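Local structure of KDGF (Halomonas sp., 5FQ0) at residues B[20-25]-B[36-41]; B[32-37]-B[101-106]; B[64-69]-B[89-94]. The protein probably converts the unsaturated monouronates released by pectin or alginate breakdown into linear, ketonised sugars, as in other KdgF proteins of the cupin family. All coordinates share one frame; numbering follows the deposited sequence.

Contacts 1 and 2, with centres about 13 Å apart, use the two edges of strand 32-39 and share C36 and V37, so that strand 21-29, strand 32-39 and strand 98-105 form one continuous sheet. Contact 3 belongs to the second sheet of this cupin barrel. It meets contact 1 where F39 CB lies 3.3 Å from A93 CB, while its centre is about 17 Å from that of contact 2. Contacts 2 and 3 do not touch, yet both border the nickel site: H89 binds the ion, and the nearest atom of the F104 side chain is about 4 Å from it. Antiparallel pairing thus builds both a wall and a metal pocket.

Contact 1: B[20-25]-B[36-41]; sequences GIQRKI and CVKFDR
G20 to K24 run antiparallel to C36 to D40, with I21 across from F39 and R23 across from V37, and the axes of strands 21-25 and 36-39 approach to 4.6 Å at 164°. Paired backbone hydrogen bonds join Q22 to K38 and K24 to C36, and a further one, D40 N to G20 O at 2.9 Å, closes the end of the pairing. The positive phi of G20 (82°) favours glycine, and a side chain here would also come close to D40 OD2, which lies 3.3 Å from G20 CA.

On one face the Q22 and K38 side chains lie alongside each other. K38 leaves the backbone extended and then bends at its last two torsions (chi3 59°), which brings NZ back to Q22 OE1 at 2.8 Å; the donor is tilted somewhat from the amide plane. The same amide uses NE2 to bind D16, so both its ends are held and its rotation is fixed. W14 forms cation-pi contacts with K38 and K24, and the NZ of K24 also hydrogen-bonds H12 O and N9 OD1.

This pairing is the beta hairpin of strands 21-29 and 32-39, part of the larger sheet of the cupin barrel. The hairpin's other face is apolar at its G20 end: I21 CG1 sits 4.1 Å above the F39 ring plane, toward its rim, while I21 CD1 meets F39 CE2 at 3.9 Å. The second branch, I21 CG2, packs on V37 CG1 at 3.7 Å. R23 keeps only CB close, 3.3 Å from C36 O, and its extended chain carries the guanidinium away from strand 36-39.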
# COMPACT_ATOMS: atom_id res chain seq x y z
N GLY B 20 -17.63 -9.46 -10.21
CA GLY B 20 -16.19 -9.72 -10.43
C GLY B 20 -15.24 -8.97 -9.51
O GLY B 20 -14.01 -9.13 -9.62
N ILE B 21 -15.77 -8.12 -8.62
CA ILE B 21 -14.93 -7.28 -7.75
C ILE B 21 -15.38 -7.29 -6.28
O ILE B 21 -16.52 -6.95 -5.97
CB ILE B 21 -14.84 -5.82 -8.27
CG1 ILE B 21 -14.34 -5.78 -9.72
CG2 ILE B 21 -13.92 -4.97 -7.40
CD1 ILE B 21 -14.33 -4.37 -10.29
N GLN B 22 -14.46 -7.65 -5.39
CA GLN B 22 -14.67 -7.58 -3.93
C GLN B 22 -13.55 -6.79 -3.26
O GLN B 22 -12.46 -6.61 -3.84
CB GLN B 22 -14.68 -8.99 -3.35
CG GLN B 22 -15.81 -9.85 -3.88
CD GLN B 22 -15.96 -11.12 -3.08
OE1 GLN B 22 -14.99 -11.84 -2.86
NE2 GLN B 22 -17.14 -11.35 -2.58
N ARG B 23 -13.80 -6.33 -2.03
CA ARG B 23 -12.76 -5.60 -1.32
C ARG B 23 -12.83 -5.74 0.17
O ARG B 23 -13.82 -6.19 0.71
CB ARG B 23 -12.80 -4.10 -1.66
CG ARG B 23 -13.91 -3.31 -1.00
CD ARG B 23 -13.74 -1.85 -1.42
NE ARG B 23 -14.95 -1.13 -1.09
CZ ARG B 23 -15.62 -0.34 -1.91
NH1 ARG B 23 -15.18 -0.07 -3.13
NH2 ARG B 23 -16.73 0.22 -1.47
N LYS B 24 -11.74 -5.36 0.82
CA LYS B 24 -11.75 -5.16 2.27
C LYS B 24 -11.10 -3.79 2.54
O LYS B 24 -9.99 -3.52 2.01
CB LYS B 24 -10.94 -6.23 2.97
CG LYS B 24 -11.37 -7.67 2.69
CD LYS B 24 -10.59 -8.61 3.60
CE LYS B 24 -10.80 -10.08 3.21
NZ LYS B 24 -10.21 -11.03 4.21
N ILE B 25 -11.75 -2.97 3.35
CA ILE B 25 -11.17 -1.70 3.81
C ILE B 25 -10.09 -2.07 4.83
O ILE B 25 -10.41 -2.65 5.84
CB ILE B 25 -12.20 -0.80 4.54
CG1 ILE B 25 -13.46 -0.56 3.66
CG2 ILE B 25 -11.53 0.52 5.00
CD1 ILE B 25 -13.16 0.09 2.34
N CYS B 36 -7.87 -3.26 0.15
CA CYS B 36 -7.39 -4.40 -0.64
C CYS B 36 -8.52 -4.75 -1.59
O CYS B 36 -9.64 -5.03 -1.13
CB CYS B 36 -7.01 -5.59 0.26
SG CYS B 36 -6.46 -7.06 -0.64
N VAL B 37 -8.26 -4.74 -2.91
CA VAL B 37 -9.30 -5.01 -3.93
C VAL B 37 -8.96 -6.29 -4.73
O VAL B 37 -7.85 -6.45 -5.27
CB VAL B 37 -9.52 -3.81 -4.91
CG1 VAL B 37 -10.80 -4.01 -5.75
CG2 VAL B 37 -9.58 -2.49 -4.14
N LYS B 38 -9.92 -7.21 -4.78
CA LYS B 38 -9.77 -8.49 -5.46
C LYS B 38 -10.62 -8.54 -6.73
O LYS B 38 -11.86 -8.39 -6.67
CB LYS B 38 -10.21 -9.64 -4.54
CG LYS B 38 -10.04 -11.02 -5.17
CD LYS B 38 -10.17 -12.13 -4.13
CE LYS B 38 -11.52 -12.10 -3.41
NZ LYS B 38 -12.68 -12.56 -4.21
N PHE B 39 -9.96 -8.83 -7.86
CA PHE B 39 -10.61 -8.91 -9.15
C PHE B 39 -10.63 -10.36 -9.62
O PHE B 39 -9.64 -11.06 -9.52
CB PHE B 39 -9.77 -8.13 -10.18
CG PHE B 39 -9.91 -6.64 -10.11
CD1 PHE B 39 -9.46 -5.93 -9.00
CD2 PHE B 39 -10.43 -5.93 -11.22
CE1 PHE B 39 -9.56 -4.54 -8.98
CE2 PHE B 39 -10.55 -4.55 -11.19
CZ PHE B 39 -10.11 -3.85 -10.08
N ASP B 40 -11.76 -10.80 -10.15
CA ASP B 40 -11.81 -11.99 -10.96
C ASP B 40 -11.07 -11.68 -12.26
O ASP B 40 -10.92 -10.51 -12.63
CB ASP B 40 -13.26 -12.29 -11.29
CG ASP B 40 -14.03 -12.73 -10.08
OD1 ASP B 40 -13.44 -12.98 -9.00
OD2 ASP B 40 -15.24 -12.89 -10.24
N ARG B 41 -10.59 -12.71 -12.93
CA ARG B 41 -9.92 -12.52 -14.21
C ARG B 41 -10.86 -11.83 -15.23
O ARG B 41 -12.03 -12.17 -15.36
CB ARG B 41 -9.44 -13.86 -14.72
CG ARG B 41 -9.07 -13.92 -16.17
CD ARG B 41 -9.59 -15.28 -16.56
NE ARG B 41 -8.55 -16.25 -16.74
CZ ARG B 41 -8.70 -17.57 -16.71
NH1 ARG B 41 -9.85 -18.15 -16.42
NH2 ARG B 41 -7.65 -18.30 -16.98

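Contact 2: B[32-37]-B[101-106]; sequences LMAVCV and IDLFSP
M33 pairs with F104 and V35 with D102 through two hydrogen bonds each, holding strands 32-37 and 101-105 antiparallel at 160° in the larger sheet of the cupin barrel. The four bonds are all bent, most of all D102 N to V35 O, 2.9 Å long with an N-H...O angle of 136°. CA-H...O contacts lie between them, among them L103 CA to M33 O at 3.3 Å.

The apolar contacts fall on two faces. On the face carrying A34, C36, I101 and L103, A34 CB touches L103 CD2 at 3.9 Å. I101 turns its CD1 toward C36, its chi2 of -54° folding the chain so that the methyl lies 3.9 Å from C36 SG and equally near its CB. Aromatic and apolar side chains of the neighbouring chain pack on I101 and L103. On the face carrying M33, V35, D102 and F104, V35 CG2 comes to the edge of the F104 ring, 4.2 Å from CE2.

Polar and apolar groups meet at D102, where OD2 lies against V37 CG2 at 3.5 Å, the two side chains crossing at a slant. The other carboxylate oxygen, OD1, makes a weak hydrogen bond to NE2 of Q55, a nickel ligand. At the strand's end a cis peptide links S105 to P106, and S105 OG binds D31 O as well as a polar side chain of the neighbouring chain.

One face is thus apolar and meets the partner chain; the other places D102 in the second shell of the nickel, through a weak bond that may help orient the Q55 amide.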
# COMPACT_ATOMS: atom_id res chain seq x y z
N LEU B 32 -5.51 9.37 4.97
CA LEU B 32 -4.84 8.23 4.36
C LEU B 32 -5.68 6.99 4.50
O LEU B 32 -6.25 6.73 5.55
CB LEU B 32 -3.48 7.99 5.06
CG LEU B 32 -2.48 7.00 4.47
CD1 LEU B 32 -2.13 7.37 3.04
CD2 LEU B 32 -1.23 6.90 5.35
N MET B 33 -5.75 6.19 3.44
CA MET B 33 -6.58 5.00 3.44
C MET B 33 -5.95 3.92 2.54
O MET B 33 -5.36 4.24 1.49
CB MET B 33 -7.99 5.35 2.96
CG MET B 33 -8.95 4.17 2.81
SD MET B 33 -10.62 4.61 2.25
CE MET B 33 -11.66 4.32 3.66
N ALA B 34 -6.08 2.67 2.96
CA ALA B 34 -5.66 1.52 2.17
C ALA B 34 -6.86 0.58 2.03
O ALA B 34 -7.57 0.34 3.01
CB ALA B 34 -4.48 0.79 2.84
N VAL B 35 -7.06 0.05 0.83
CA VAL B 35 -8.16 -0.86 0.53
C VAL B 35 -7.55 -2.03 -0.23
O VAL B 35 -6.76 -1.82 -1.15
CB VAL B 35 -9.23 -0.18 -0.38
CG1 VAL B 35 -10.42 -1.10 -0.58
CG2 VAL B 35 -9.67 1.16 0.21
N CYS B 36 -7.87 -3.26 0.15
CA CYS B 36 -7.39 -4.40 -0.64
C CYS B 36 -8.52 -4.75 -1.59
O CYS B 36 -9.64 -5.03 -1.13
CB CYS B 36 -7.01 -5.59 0.26
SG CYS B 36 -6.46 -7.06 -0.64
N VAL B 37 -8.26 -4.74 -2.91
CA VAL B 37 -9.30 -5.01 -3.93
C VAL B 37 -8.96 -6.29 -4.73
O VAL B 37 -7.85 -6.45 -5.27
CB VAL B 37 -9.52 -3.81 -4.91
CG1 VAL B 37 -10.80 -4.01 -5.75
CG2 VAL B 37 -9.58 -2.49 -4.14
N ILE B 101 -3.64 -3.22 -3.88
CA ILE B 101 -3.89 -2.36 -2.73
C ILE B 101 -4.08 -0.96 -3.30
O ILE B 101 -3.12 -0.38 -3.85
CB ILE B 101 -2.71 -2.39 -1.72
CG1 ILE B 101 -2.27 -3.81 -1.43
CG2 ILE B 101 -3.15 -1.77 -0.40
CD1 ILE B 101 -3.39 -4.73 -0.97
N ASP B 102 -5.31 -0.44 -3.25
CA ASP B 102 -5.53 0.95 -3.61
C ASP B 102 -5.28 1.83 -2.39
O ASP B 102 -5.88 1.60 -1.33
CB ASP B 102 -6.95 1.18 -4.13
CG ASP B 102 -7.14 0.68 -5.53
OD1 ASP B 102 -6.16 0.69 -6.31
OD2 ASP B 102 -8.29 0.32 -5.83
N LEU B 103 -4.40 2.82 -2.55
CA LEU B 103 -4.03 3.77 -1.50
C LEU B 103 -4.52 5.17 -1.87
O LEU B 103 -4.38 5.58 -3.03
CB LEU B 103 -2.49 3.78 -1.34
CG LEU B 103 -1.94 2.36 -1.53
CD1 LEU B 103 -0.45 2.39 -1.76
CD2 LEU B 103 -2.29 1.49 -0.32
N PHE B 104 -5.08 5.90 -0.91
CA PHE B 104 -5.71 7.20 -1.19
C PHE B 104 -5.30 8.26 -0.18
O PHE B 104 -5.02 7.95 0.98
CB PHE B 104 -7.26 7.10 -1.16
CG PHE B 104 -7.86 6.18 -2.20
CD1 PHE B 104 -8.14 6.64 -3.49
CD2 PHE B 104 -8.16 4.85 -1.87
CE1 PHE B 104 -8.73 5.79 -4.42
CE2 PHE B 104 -8.72 3.99 -2.78
CZ PHE B 104 -9.02 4.46 -4.08
N SER B 105 -5.25 9.51 -0.64
CA SER B 105 -5.19 10.67 0.24
C SER B 105 -6.07 11.74 -0.41
O SER B 105 -5.92 12.00 -1.61
CB SER B 105 -3.77 11.19 0.38
OG SER B 105 -3.77 12.32 1.25
N PRO B 106 -7.04 12.30 0.32
CA PRO B 106 -7.35 11.88 1.68
C PRO B 106 -8.11 10.56 1.65
O PRO B 106 -8.09 9.86 0.64
CB PRO B 106 -8.26 13.02 2.20
CG PRO B 106 -8.91 13.56 0.97
CD PRO B 106 -7.82 13.49 -0.09

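Contact 3: B[64-69]-B[89-94]. With NI (nickel (II) ion), chain H.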
# COMPACT_ATOMS: atom_id res chain seq x y z
N PHE B 64 -2.52 -7.08 -13.76
CA PHE B 64 -3.50 -6.13 -14.32
C PHE B 64 -2.91 -5.43 -15.54
O PHE B 64 -1.71 -5.13 -15.56
CB PHE B 64 -3.78 -5.00 -13.31
CG PHE B 64 -4.46 -5.45 -12.06
CD1 PHE B 64 -3.72 -5.99 -10.99
CD2 PHE B 64 -5.83 -5.35 -11.93
CE1 PHE B 64 -4.37 -6.42 -9.83
CE2 PHE B 64 -6.48 -5.77 -10.78
CZ PHE B 64 -5.76 -6.28 -9.72
N GLU B 65 -3.76 -5.12 -16.52
CA GLU B 65 -3.37 -4.08 -17.46
C GLU B 65 -3.95 -2.78 -16.93
O GLU B 65 -5.17 -2.64 -16.76
CB GLU B 65 -3.82 -4.31 -18.89
CG GLU B 65 -3.59 -2.99 -19.65
CD GLU B 65 -3.58 -3.08 -21.16
OE1 GLU B 65 -2.53 -3.45 -21.73
OE2 GLU B 65 -4.60 -2.70 -21.77
N VAL B 66 -3.08 -1.83 -16.64
CA VAL B 66 -3.51 -0.57 -16.06
C VAL B 66 -3.37 0.51 -17.12
O VAL B 66 -2.35 0.56 -17.85
CB VAL B 66 -2.70 -0.21 -14.79
CG1 VAL B 66 -2.91 1.26 -14.41
CG2 VAL B 66 -3.11 -1.12 -13.63
N GLU B 67 -4.39 1.34 -17.20
CA GLU B 67 -4.41 2.49 -18.10
C GLU B 67 -4.30 3.78 -17.31
O GLU B 67 -5.11 4.04 -16.42
CB GLU B 67 -5.69 2.50 -18.92
CG GLU B 67 -5.77 3.68 -19.85
CD GLU B 67 -7.07 3.71 -20.63
OE1 GLU B 67 -8.10 3.17 -20.16
OE2 GLU B 67 -7.04 4.28 -21.74
N LEU B 68 -3.29 4.59 -17.66
CA LEU B 68 -3.03 5.86 -17.02
C LEU B 68 -3.00 6.93 -18.10
O LEU B 68 -2.05 6.97 -18.88
CB LEU B 68 -1.67 5.84 -16.35
CG LEU B 68 -1.46 5.60 -14.87
CD1 LEU B 68 -0.01 5.99 -14.58
CD2 LEU B 68 -2.47 6.41 -14.04
N GLU B 69 -4.01 7.78 -18.11
CA GLU B 69 -4.21 8.81 -19.15
C GLU B 69 -3.87 8.24 -20.53
O GLU B 69 -2.95 8.71 -21.19
CB GLU B 69 -3.38 10.08 -18.85
CG GLU B 69 -3.92 11.00 -17.75
CD GLU B 69 -5.27 11.65 -18.06
OE1 GLU B 69 -5.73 11.56 -19.23
OE2 GLU B 69 -5.87 12.26 -17.14
N HIS B 89 -7.59 6.86 -14.92
CA HIS B 89 -6.95 5.58 -14.72
C HIS B 89 -8.05 4.53 -14.70
O HIS B 89 -9.22 4.82 -14.40
CB HIS B 89 -6.12 5.58 -13.41
CG HIS B 89 -6.93 5.87 -12.17
ND1 HIS B 89 -7.39 7.14 -11.86
CD2 HIS B 89 -7.39 5.06 -11.20
CE1 HIS B 89 -8.10 7.09 -10.75
NE2 HIS B 89 -8.08 5.84 -10.30
N GLY B 90 -7.67 3.32 -15.07
CA GLY B 90 -8.59 2.16 -15.13
C GLY B 90 -7.74 0.90 -15.17
O GLY B 90 -6.51 0.98 -15.29
N ALA B 91 -8.37 -0.26 -15.10
CA ALA B 91 -7.63 -1.54 -15.05
C ALA B 91 -8.46 -2.69 -15.58
O ALA B 91 -9.67 -2.72 -15.41
CB ALA B 91 -7.20 -1.86 -13.60
N VAL B 92 -7.78 -3.67 -16.15
CA VAL B 92 -8.40 -4.95 -16.46
C VAL B 92 -7.55 -6.00 -15.75
O VAL B 92 -6.33 -6.09 -15.95
CB VAL B 92 -8.47 -5.24 -18.00
CG1 VAL B 92 -9.19 -6.57 -18.27
CG2 VAL B 92 -9.17 -4.11 -18.75
N ALA B 93 -8.19 -6.78 -14.88
CA ALA B 93 -7.47 -7.88 -14.22
C ALA B 93 -7.14 -8.98 -15.24
O ALA B 93 -8.01 -9.34 -16.06
CB ALA B 93 -8.33 -8.47 -13.13
N LEU B 94 -5.92 -9.52 -15.19
CA LEU B 94 -5.50 -10.57 -16.14
C LEU B 94 -5.56 -12.02 -15.58
O LEU B 94 -5.43 -12.97 -16.34
CB LEU B 94 -4.08 -10.25 -16.72
CG LEU B 94 -3.95 -8.78 -17.21
CD1 LEU B 94 -2.55 -8.35 -17.59
CD2 LEU B 94 -4.91 -8.56 -18.37
NI NI H . -9.50 5.39 -8.82
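F64 packs against A91 and A93 at one end of the tightly packed face, where strands 64-68 and 89-93 run antiparallel at 165°. The CD2-CE2 side of its ring meets these two small residues, CE2 4.0 Å from A93 CB and CD2 4.1 Å from A91 CB, and the ring meets F39 edge-to-face. An alanine in place of F64 would probably open a gap beside A91 and A93 and leave the F39 ring without its aromatic partner. At the other end L68 CD2 presses on H89 CB at 3.8 Å. H89 takes the crowded position between its backbone N and carbonyl carbon (chi1 59°), which carries the imidazole away from strand 64-68 and places NE2 2.1 Å from nickel; together with the nickel bond, a hydrogen bond from ND1 to T87 O fixes the ring's rotation.

The opposite face is looser. E65 carries its end away from strand 89-93, and E67, extended, lies opposite G90, which has no side chain to meet it; two backbone hydrogen bonds join each of E65-V92 and E67-G90. Beyond the strand end, exposed L94 lays CD1 3.6 Å from F64 C. With H48 and H50, H89 forms the three-histidine metal site of cupin barrels, with Q55 where the classical motif has a glutamate.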